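Local structure of precorrin-2 dehydrogenase (Bacillus megaterium, 3DFZ) at residues B[51-62]-B[76-84]; B[172-183]-B[195-203]. The protein catalyses the NAD+-dependent dehydrogenation of precorrin-2 to sirohydrochlorin, a precursor of siroheme and of adenosylcobalamin made by the anaerobic route. One frame throughout, in Å; residues are numbered along the deposited sequence.

Interaction 1 (51-62 with 76-84) comes first along the chain and closes before interaction 2 (172-183 with 195-203) begins. Their centres lie about 40 Å apart, on opposite sides of the chain's centre, and their nearest atoms are about 15 Å apart. They share no helix or strand. Interaction 1 pairs strand 56-60 with the edge strand 77-80 in the five-stranded parallel sheet of the NAD-binding domain. Interaction 2 packs helix 168-184 against helix 190-199 and the turn after it, in the C-terminal helical region, where the second subunit of the homodimer also comes close. One contact thus belongs to the nucleotide-binding sheet, the other to a helical part near the dimer partner.

Interaction 1 of 2, residues B[51-62]-B[76-84]; sequences LQEGAAITVVAP and QLRVKRKKV
Arg78 sends CG away from its own backbone N (chi1 164°) and then bends at chi3 (80°), which folds its guanidinium over Thr58. Thr58 CG2 sits over the centre of that flat group, 3.6 Å above its plane. The two side chains run side by side. Their strands, 56-60 and 77-80, are neighbours in the parallel sheet of a Rossmann-type NAD-binding domain. With helix 66-73 they make a beta-alpha-beta unit, and their axes cross at -24°. Arg78 is central to the backbone pairing: its N donates to Ile57 O, and its O accepts from Val59 N at 2.7 Å. Lys80 N then bonds to Val59 O. Ala61 N bonds to Lys80 O at a longer 3.2 Å, and a weak bond from Lys82 N to Ala61 O follows.

On the face that carries Ile57, Val59, Leu77 and Val79, the apolar groups meet. Leu77 CB lies 3.7 Å from Ile57 CB, and its CD2 reaches Val59 CG2 at 3.9 Å. Ile47 of helix 41-50 covers Val59 and Leu77 on this side. On the other face, Val60 CG2 rests against Lys80 CB. Val60 CG1 meets Val84 CG2, which lies beyond the end of strand 77-80. The Pro62 ring meets the Lys83 chain obliquely; Pro62 probably contributes to the NAD+ site, as in related enzymes.

At the start of the pairing, water replaces direct bonds. One water accepts from Ile57 N and donates to Ala55 O and Gln76 O. A second accepts from Gln76 NE2 at 2.8 Å and donates to Leu51 O. Leu51 CD1 also packs on Gln76 CB at 3.7 Å.

Interaction 2 of 2, residues B[172-183]-B[195-203]; sequences YTQFLYECRVLI and ELLTEIIDD
Tyr172 OH donates a hydrogen bond to Ile200 O at 2.6 Å. Ile200 O lies at the edge of the Tyr172 ring, in its plane. The hydroxyl approaches in the carbonyl plane, on a lone pair, with a C=O...O angle of 141°. Ile200 itself projects toward helix 168-184. Its CG1 stands between its own backbone N and carbonyl carbon (chi1 58°), and from there CD1 reaches Leu176 CD2 at 3.5 Å and Cys179 CB at 3.6 Å. Phe175 meets Ile200 CB with its ring edge, through CE2. Ile200 lies in the turn just after helix 190-199, which runs antiparallel to helix 168-184 in the C-terminal domain; the short segments 172-183 and 195-199 differ in direction by 172°. Phe215 of helix 209-218 also packs on Cys179 and Ile200. At the other end, Ile183 and Leu197 lie alongside each other, pointing opposite ways. Ile183 CD1 touches Leu197 CD2 at 3.8 Å and Leu196 CB at 3.9 Å. Arg180 runs across Leu197, nearly perpendicular to it, its CD against Leu197 CD2. Arg180 NE bonds to Gly148 O of the second subunit. Leu176 CD2 meets Ile201 CD1 at 3.8 Å, and Ser150 of the second subunit packs on both residues.

Interaction 1 of 2, residues B[51-62]-B[76-84]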
loop_
_atom_site.group_PDB
_atom_site.type_symbol
_atom_site.label_atom_id
_atom_site.label_comp_id
_atom_site.label_asym_id
_atom_site.label_seq_id
_atom_site.Cartn_x
_atom_site.Cartn_y
_atom_site.Cartn_z
ATOM N N LEU B 51 -6.257 11.691 9.235
ATOM C CA LEU B 51 -7.093 12.516 10.108
ATOM C C LEU B 51 -8.602 12.189 10.020
ATOM O O LEU B 51 -9.339 12.329 11.015
ATOM C CB LEU B 51 -6.833 13.989 9.784
ATOM C CG LEU B 51 -7.403 15.119 10.615
ATOM C CD1 LEU B 51 -6.869 15.101 12.019
ATOM C CD2 LEU B 51 -7.028 16.418 9.916
ATOM N N GLN B 52 -9.049 11.760 8.840
ATOM C CA GLN B 52 -10.432 11.360 8.631
ATOM C C GLN B 52 -10.628 9.840 8.735
ATOM O O GLN B 52 -11.598 9.302 8.186
ATOM C CB GLN B 52 -10.912 11.837 7.260
ATOM C CG GLN B 52 -10.954 13.341 7.101
ATOM C CD GLN B 52 -10.457 13.777 5.742
ATOM O OE1 GLN B 52 -10.034 12.948 4.928
ATOM N NE2 GLN B 52 -10.495 15.082 5.486
ATOM N N GLU B 53 -9.728 9.148 9.438
ATOM C CA GLU B 53 -9.732 7.672 9.465
ATOM C C GLU B 53 -10.334 7.003 10.705
ATOM O O GLU B 53 -10.419 5.767 10.755
ATOM C CB GLU B 53 -8.327 7.106 9.194
ATOM C CG GLU B 53 -7.757 7.463 7.813
ATOM C CD GLU B 53 -8.542 6.841 6.650
ATOM O OE1 GLU B 53 -8.872 5.617 6.699
ATOM O OE2 GLU B 53 -8.833 7.580 5.684
ATOM N N GLY B 54 -10.733 7.802 11.703
ATOM C CA GLY B 54 -11.398 7.281 12.896
ATOM C C GLY B 54 -10.435 6.733 13.922
ATOM O O GLY B 54 -10.792 5.940 14.792
ATOM N N ALA B 55 -9.189 7.145 13.824
ATOM C CA ALA B 55 -8.197 6.678 14.773
ATOM C C ALA B 55 -8.269 7.543 16.038
ATOM O O ALA B 55 -8.877 8.608 16.030
ATOM C CB ALA B 55 -6.802 6.738 14.141
ATOM N N ALA B 56 -7.669 7.063 17.126
ATOM C CA ALA B 56 -7.328 7.953 18.204
ATOM C C ALA B 56 -5.863 8.400 18.041
ATOM O O ALA B 56 -4.954 7.660 18.362
ATOM C CB ALA B 56 -7.590 7.295 19.570
ATOM N N ILE B 57 -5.660 9.603 17.503
ATOM C CA ILE B 57 -4.320 10.164 17.275
ATOM C C ILE B 57 -3.760 10.900 18.498
ATOM O O ILE B 57 -4.417 11.783 19.062
ATOM C CB ILE B 57 -4.296 11.147 16.060
ATOM C CG1 ILE B 57 -4.990 10.534 14.832
ATOM C CG2 ILE B 57 -2.859 11.555 15.745
ATOM C CD1 ILE B 57 -5.200 11.505 13.695
ATOM N N THR B 58 -2.562 10.516 18.919
ATOM C CA THR B 58 -1.816 11.270 19.926
ATOM C C THR B 58 -0.522 11.759 19.310
ATOM O O THR B 58 0.208 10.971 18.745
ATOM C CB THR B 58 -1.520 10.441 21.183
ATOM O OG1 THR B 58 -2.748 9.914 21.711
ATOM C CG2 THR B 58 -0.833 11.309 22.260
ATOM N N VAL B 59 -0.267 13.067 19.399
ATOM C CA VAL B 59 0.920 13.697 18.831
ATOM C C VAL B 59 1.843 14.103 19.984
ATOM O O VAL B 59 1.423 14.833 20.892
ATOM C CB VAL B 59 0.552 14.965 17.999
ATOM C CG1 VAL B 59 1.796 15.591 17.371
ATOM C CG2 VAL B 59 -0.489 14.660 16.938
ATOM N N VAL B 60 3.083 13.606 19.964
ATOM C CA VAL B 60 4.054 13.857 21.039
ATOM C C VAL B 60 5.257 14.595 20.476
ATOM O O VAL B 60 6.038 14.025 19.683
ATOM C CB VAL B 60 4.512 12.561 21.786
ATOM C CG1 VAL B 60 5.324 12.912 23.034
ATOM C CG2 VAL B 60 3.330 11.778 22.221
ATOM N N ALA B 61 5.359 15.871 20.851
ATOM C CA ALA B 61 6.513 16.738 20.564
ATOM C C ALA B 61 6.471 17.951 21.528
ATOM O O ALA B 61 5.381 18.412 21.882
ATOM C CB ALA B 61 6.490 17.197 19.130
ATOM N N PRO B 62 7.654 18.470 21.962
ATOM C CA PRO B 62 7.660 19.617 22.901
ATOM C C PRO B 62 6.920 20.817 22.334
ATOM O O PRO B 62 6.304 21.570 23.089
ATOM C CB PRO B 62 9.151 19.928 23.096
ATOM C CG PRO B 62 9.857 19.235 21.978
ATOM C CD PRO B 62 9.025 18.036 21.625
ATOM N N GLN B 76 -9.739 16.463 17.069
ATOM C CA GLN B 76 -9.514 15.383 16.092
ATOM C C GLN B 76 -8.315 14.558 16.507
ATOM O O GLN B 76 -8.122 13.445 16.047
ATOM C CB GLN B 76 -9.286 15.973 14.709
ATOM C CG GLN B 76 -10.526 16.643 14.155
ATOM C CD GLN B 76 -10.225 17.503 12.965
ATOM O OE1 GLN B 76 -9.610 18.564 13.085
ATOM N NE2 GLN B 76 -10.655 17.054 11.804
ATOM N N LEU B 77 -7.496 15.137 17.373
ATOM C CA LEU B 77 -6.340 14.446 17.909
ATOM C C LEU B 77 -6.047 14.970 19.305
ATOM O O LEU B 77 -6.618 15.983 19.703
ATOM C CB LEU B 77 -5.126 14.596 16.983
ATOM C CG LEU B 77 -4.691 15.964 16.473
ATOM C CD1 LEU B 77 -3.959 16.780 17.581
ATOM C CD2 LEU B 77 -3.825 15.759 15.201
ATOM N N ARG B 78 -5.191 14.249 20.035
ATOM C CA ARG B 78 -4.610 14.714 21.294
ATOM C C ARG B 78 -3.101 15.043 21.175
ATOM O O ARG B 78 -2.341 14.337 20.502
ATOM C CB ARG B 78 -4.852 13.679 22.415
ATOM C CG ARG B 78 -3.970 13.883 23.646
ATOM C CD ARG B 78 -4.442 13.108 24.862
ATOM N NE ARG B 78 -4.056 11.705 24.843
ATOM C CZ ARG B 78 -2.897 11.231 25.294
ATOM N NH1 ARG B 78 -1.980 12.057 25.782
ATOM N NH2 ARG B 78 -2.651 9.921 25.246
ATOM N N VAL B 79 -2.684 16.112 21.844
ATOM C CA VAL B 79 -1.288 16.530 21.885
ATOM C C VAL B 79 -0.673 16.302 23.293
ATOM O O VAL B 79 -1.316 16.553 24.323
ATOM C CB VAL B 79 -1.124 18.030 21.460
ATOM C CG1 VAL B 79 0.345 18.439 21.439
ATOM C CG2 VAL B 79 -1.728 18.278 20.090
ATOM N N LYS B 80 0.555 15.786 23.299
ATOM C CA LYS B 80 1.378 15.589 24.494
ATOM C C LYS B 80 2.590 16.506 24.287
ATOM O O LYS B 80 3.437 16.241 23.431
ATOM C CB LYS B 80 1.763 14.108 24.587
ATOM C CG LYS B 80 2.389 13.597 25.876
ATOM C CD LYS B 80 1.606 12.319 26.287
ATOM C CE LYS B 80 2.353 11.342 27.223
ATOM N NZ LYS B 80 2.608 11.833 28.622
ATOM N N ARG B 81 2.636 17.617 25.025
ATOM C CA ARG B 81 3.646 18.664 24.789
ATOM C C ARG B 81 4.917 18.447 25.584
ATOM O O ARG B 81 5.128 19.048 26.623
ATOM C CB ARG B 81 3.080 20.066 25.042
ATOM C CG ARG B 81 2.411 20.643 23.837
ATOM C CD ARG B 81 1.427 21.750 24.174
ATOM N NE ARG B 81 0.717 22.198 22.970
ATOM C CZ ARG B 81 -0.568 21.959 22.709
ATOM N NH1 ARG B 81 -1.319 21.290 23.568
ATOM N NH2 ARG B 81 -1.111 22.413 21.591
ATOM N N LYS B 82 5.760 17.584 25.050
ATOM C CA LYS B 82 6.970 17.113 25.692
ATOM C C LYS B 82 7.713 16.228 24.669
ATOM O O LYS B 82 7.182 15.918 23.591
ATOM C CB LYS B 82 6.629 16.311 26.957
ATOM C CG LYS B 82 5.773 15.072 26.719
ATOM C CD LYS B 82 5.809 14.155 27.925
ATOM C CE LYS B 82 5.836 12.692 27.493
ATOM N NZ LYS B 82 6.681 11.837 28.398
ATOM N N LYS B 83 8.929 15.814 25.016
ATOM C CA LYS B 83 9.635 14.837 24.218
ATOM C C LYS B 83 9.117 13.462 24.613
ATOM O O LYS B 83 8.641 13.268 25.729
ATOM C CB LYS B 83 11.152 14.934 24.429
ATOM C CG LYS B 83 11.782 16.280 24.018
ATOM C CD LYS B 83 13.251 16.141 23.560
ATOM C CE LYS B 83 14.186 15.540 24.630
ATOM N NZ LYS B 83 15.627 15.495 24.171
ATOM N N VAL B 84 9.226 12.519 23.685
ATOM C CA VAL B 84 8.773 11.136 23.851
ATOM C C VAL B 84 9.590 10.378 24.891
ATOM O O VAL B 84 10.805 10.547 24.998
ATOM C CB VAL B 84 8.906 10.384 22.516
ATOM C CG1 VAL B 84 7.882 9.255 22.411
ATOM C CG2 VAL B 84 8.759 11.368 21.371
HETATM O O HOH W 1 -9.195 12.084 13.847
HETATM O O HOH W 2 -11.514 14.365 11.709
HETATM O O HOH W 3 -7.892 11.152 17.162
#

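Interaction 2 of 2, residues B[172-183]-B[195-203]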
loop_
_atom_site.group_PDB
_atom_site.type_symbol
_atom_site.label_atom_id
_atom_site.label_comp_id
_atom_site.label_asym_id
_atom_site.label_seq_id
_atom_site.Cartn_x
_atom_site.Cartn_y
_atom_site.Cartn_z
ATOM N N TYR B 172 -15.399 10.516 -14.511
ATOM C CA TYR B 172 -15.712 9.147 -14.931
ATOM C C TYR B 172 -15.942 8.204 -13.744
ATOM O O TYR B 172 -16.864 7.397 -13.765
ATOM C CB TYR B 172 -14.576 8.637 -15.835
ATOM C CG TYR B 172 -14.765 7.242 -16.414
ATOM C CD1 TYR B 172 -16.002 6.811 -16.911
ATOM C CD2 TYR B 172 -13.698 6.360 -16.472
ATOM C CE1 TYR B 172 -16.146 5.559 -17.435
ATOM C CE2 TYR B 172 -13.846 5.094 -17.010
ATOM C CZ TYR B 172 -15.053 4.710 -17.496
ATOM O OH TYR B 172 -15.150 3.448 -18.040
ATOM N N THR B 173 -15.120 8.302 -12.702
ATOM C CA THR B 173 -15.326 7.406 -11.556
ATOM C C THR B 173 -16.567 7.821 -10.778
ATOM O O THR B 173 -17.130 7.015 -10.038
ATOM C CB THR B 173 -14.079 7.283 -10.639
ATOM O OG1 THR B 173 -13.607 8.596 -10.248
ATOM C CG2 THR B 173 -12.985 6.550 -11.393
ATOM N N GLN B 174 -17.002 9.067 -10.975
ATOM C CA GLN B 174 -18.289 9.511 -10.444
ATOM C C GLN B 174 -19.432 8.865 -11.203
ATOM O O GLN B 174 -20.388 8.402 -10.582
ATOM C CB GLN B 174 -18.416 11.060 -10.420
ATOM C CG GLN B 174 -19.809 11.596 -10.005
ATOM C CD GLN B 174 -20.263 11.199 -8.568
ATOM O OE1 GLN B 174 -19.442 10.983 -7.668
ATOM N NE2 GLN B 174 -21.576 11.118 -8.368
ATOM N N PHE B 175 -19.361 8.870 -12.544
ATOM C CA PHE B 175 -20.291 8.059 -13.363
ATOM C C PHE B 175 -20.289 6.595 -12.928
ATOM O O PHE B 175 -21.343 6.006 -12.712
ATOM C CB PHE B 175 -19.954 8.169 -14.869
ATOM C CG PHE B 175 -20.550 7.047 -15.736
ATOM C CD1 PHE B 175 -21.896 7.057 -16.094
ATOM C CD2 PHE B 175 -19.752 5.992 -16.187
ATOM C CE1 PHE B 175 -22.456 6.025 -16.893
ATOM C CE2 PHE B 175 -20.303 4.947 -16.998
ATOM C CZ PHE B 175 -21.660 4.976 -17.351
ATOM N N LEU B 176 -19.101 6.003 -12.831
ATOM C CA LEU B 176 -18.993 4.574 -12.485
ATOM C C LEU B 176 -19.557 4.260 -11.129
ATOM O O LEU B 176 -20.087 3.167 -10.920
ATOM C CB LEU B 176 -17.532 4.070 -12.550
ATOM C CG LEU B 176 -16.865 4.047 -13.932
ATOM C CD1 LEU B 176 -15.379 3.708 -13.811
ATOM C CD2 LEU B 176 -17.575 3.048 -14.838
ATOM N N TYR B 177 -19.405 5.193 -10.192
ATOM C CA TYR B 177 -19.915 5.011 -8.823
ATOM C C TYR B 177 -21.448 4.952 -8.834
ATOM O O TYR B 177 -22.039 4.007 -8.288
ATOM C CB TYR B 177 -19.403 6.110 -7.876
ATOM C CG TYR B 177 -19.822 5.864 -6.424
ATOM C CD1 TYR B 177 -19.167 4.900 -5.642
ATOM C CD2 TYR B 177 -20.873 6.567 -5.854
ATOM C CE1 TYR B 177 -19.554 4.653 -4.347
ATOM C CE2 TYR B 177 -21.260 6.337 -4.569
ATOM C CZ TYR B 177 -20.608 5.374 -3.806
ATOM O OH TYR B 177 -20.996 5.140 -2.500
ATOM N N GLU B 178 -22.083 5.937 -9.480
ATOM C CA GLU B 178 -23.537 5.933 -9.636
ATOM C C GLU B 178 -24.039 4.663 -10.327
ATOM O O GLU B 178 -25.025 4.088 -9.904
ATOM C CB GLU B 178 -24.012 7.187 -10.366
ATOM C CG GLU B 178 -25.514 7.296 -10.570
ATOM C CD GLU B 178 -25.933 8.643 -11.159
ATOM O OE1 GLU B 178 -25.104 9.591 -11.205
ATOM O OE2 GLU B 178 -27.110 8.766 -11.545
ATOM N N CYS B 179 -23.367 4.224 -11.388
ATOM C CA CYS B 179 -23.742 2.946 -12.019
ATOM C C CYS B 179 -23.689 1.784 -11.041
ATOM O O CYS B 179 -24.600 0.998 -11.026
ATOM C CB CYS B 179 -22.855 2.613 -13.220
ATOM S SG CYS B 179 -23.007 3.732 -14.594
ATOM N N ARG B 180 -22.620 1.684 -10.244
ATOM C CA ARG B 180 -22.452 0.617 -9.239
ATOM C C ARG B 180 -23.640 0.588 -8.267
ATOM O O ARG B 180 -24.274 -0.453 -8.074
ATOM C CB ARG B 180 -21.134 0.812 -8.492
ATOM C CG ARG B 180 -20.665 -0.328 -7.595
ATOM C CD ARG B 180 -19.767 -1.313 -8.353
ATOM N NE ARG B 180 -18.898 -2.078 -7.450
ATOM C CZ ARG B 180 -18.959 -3.395 -7.245
ATOM N NH1 ARG B 180 -19.844 -4.154 -7.885
ATOM N NH2 ARG B 180 -18.112 -3.959 -6.392
ATOM N N VAL B 181 -23.958 1.754 -7.706
ATOM C CA VAL B 181 -25.127 1.965 -6.836
ATOM C C VAL B 181 -26.405 1.443 -7.493
ATOM O O VAL B 181 -27.113 0.612 -6.905
ATOM C CB VAL B 181 -25.292 3.476 -6.464
ATOM C CG1 VAL B 181 -26.676 3.766 -5.808
ATOM C CG2 VAL B 181 -24.150 3.944 -5.578
ATOM N N LEU B 182 -26.697 1.920 -8.699
ATOM C CA LEU B 182 -27.937 1.550 -9.380
ATOM C C LEU B 182 -28.000 0.082 -9.791
ATOM O O LEU B 182 -29.073 -0.487 -9.848
ATOM C CB LEU B 182 -28.223 2.463 -10.579
ATOM C CG LEU B 182 -28.569 3.933 -10.283
ATOM C CD1 LEU B 182 -28.812 4.716 -11.564
ATOM C CD2 LEU B 182 -29.777 4.040 -9.331
ATOM N N ILE B 183 -26.854 -0.519 -10.077
ATOM C CA ILE B 183 -26.790 -1.909 -10.547
ATOM C C ILE B 183 -26.900 -2.902 -9.377
ATOM O O ILE B 183 -27.459 -3.985 -9.529
ATOM C CB ILE B 183 -25.512 -2.144 -11.438
ATOM C CG1 ILE B 183 -25.671 -1.383 -12.772
ATOM C CG2 ILE B 183 -25.234 -3.634 -11.652
ATOM C CD1 ILE B 183 -24.406 -1.174 -13.584
ATOM N N GLU B 195 -22.132 -8.194 -16.298
ATOM C CA GLU B 195 -22.092 -7.843 -17.703
ATOM C C GLU B 195 -22.220 -6.330 -17.835
ATOM O O GLU B 195 -21.491 -5.706 -18.606
ATOM C CB GLU B 195 -23.249 -8.546 -18.418
ATOM C CG GLU B 195 -23.138 -8.661 -19.941
ATOM C CD GLU B 195 -23.978 -9.827 -20.496
ATOM O OE1 GLU B 195 -23.768 -10.974 -20.026
ATOM O OE2 GLU B 195 -24.847 -9.602 -21.390
ATOM N N LEU B 196 -23.162 -5.767 -17.080
ATOM C CA LEU B 196 -23.430 -4.336 -17.053
ATOM C C LEU B 196 -22.228 -3.543 -16.532
ATOM O O LEU B 196 -21.794 -2.591 -17.160
ATOM C CB LEU B 196 -24.687 -4.033 -16.213
ATOM C CG LEU B 196 -26.051 -4.356 -16.832
ATOM C CD1 LEU B 196 -27.172 -4.325 -15.783
ATOM C CD2 LEU B 196 -26.366 -3.411 -18.011
ATOM N N LEU B 197 -21.693 -3.958 -15.389
ATOM C CA LEU B 197 -20.512 -3.313 -14.811
ATOM C C LEU B 197 -19.216 -3.456 -15.654
ATOM O O LEU B 197 -18.318 -2.610 -15.559
ATOM C CB LEU B 197 -20.309 -3.777 -13.365
ATOM C CG LEU B 197 -21.387 -3.355 -12.358
ATOM C CD1 LEU B 197 -21.503 -4.362 -11.215
ATOM C CD2 LEU B 197 -21.131 -1.978 -11.825
ATOM N N THR B 198 -19.150 -4.500 -16.489
ATOM C CA THR B 198 -18.051 -4.704 -17.455
ATOM C C THR B 198 -18.171 -3.766 -18.646
ATOM O O THR B 198 -17.179 -3.195 -19.112
ATOM C CB THR B 198 -18.052 -6.156 -18.011
ATOM O OG1 THR B 198 -18.105 -7.066 -16.920
ATOM C CG2 THR B 198 -16.795 -6.451 -18.815
ATOM N N GLU B 199 -19.407 -3.643 -19.126
ATOM C CA GLU B 199 -19.785 -2.941 -20.353
ATOM C C GLU B 199 -19.238 -1.500 -20.397
ATOM O O GLU B 199 -18.819 -1.003 -21.442
ATOM C CB GLU B 199 -21.322 -2.934 -20.442
ATOM C CG GLU B 199 -21.902 -2.419 -21.747
ATOM C CD GLU B 199 -23.287 -2.980 -22.041
ATOM O OE1 GLU B 199 -24.260 -2.535 -21.375
ATOM O OE2 GLU B 199 -23.404 -3.866 -22.944
ATOM N N ILE B 200 -19.201 -0.877 -19.229
ATOM C CA ILE B 200 -18.988 0.542 -19.088
ATOM C C ILE B 200 -17.520 0.887 -18.872
ATOM O O ILE B 200 -17.210 2.013 -18.537
ATOM C CB ILE B 200 -19.879 1.124 -17.918
ATOM C CG1 ILE B 200 -19.588 0.421 -16.598
ATOM C CG2 ILE B 200 -21.336 1.015 -18.286
ATOM C CD1 ILE B 200 -20.377 1.000 -15.338
ATOM N N ILE B 201 -16.637 -0.106 -19.030
ATOM C CA ILE B 201 -15.196 0.103 -18.963
ATOM C C ILE B 201 -14.570 0.159 -20.370
ATOM O O ILE B 201 -14.147 -0.857 -20.905
ATOM C CB ILE B 201 -14.485 -1.001 -18.114
ATOM C CG1 ILE B 201 -15.123 -1.159 -16.719
ATOM C CG2 ILE B 201 -12.982 -0.747 -17.997
ATOM C CD1 ILE B 201 -15.329 0.135 -15.912
ATOM N N ASP B 202 -14.557 1.347 -20.965
ATOM C CA ASP B 202 -13.704 1.679 -22.112
ATOM C C ASP B 202 -13.480 3.212 -22.221
ATOM O O ASP B 202 -14.052 3.967 -21.458
ATOM C CB ASP B 202 -14.237 1.082 -23.422
ATOM C CG ASP B 202 -15.571 1.661 -23.850
ATOM O OD1 ASP B 202 -15.791 2.878 -23.752
ATOM O OD2 ASP B 202 -16.415 0.881 -24.329
ATOM N N ASP B 203 -12.666 3.650 -23.190
ATOM C CA ASP B 203 -12.347 5.079 -23.389
ATOM C C ASP B 203 -13.556 5.943 -23.743
ATOM O O ASP B 203 -13.648 7.113 -23.332
ATOM C CB ASP B 203 -11.249 5.241 -24.455
ATOM C CG ASP B 203 -9.885 4.735 -23.991
ATOM O OD1 ASP B 203 -9.596 4.818 -22.776
ATOM O OD2 ASP B 203 -9.076 4.300 -24.846
#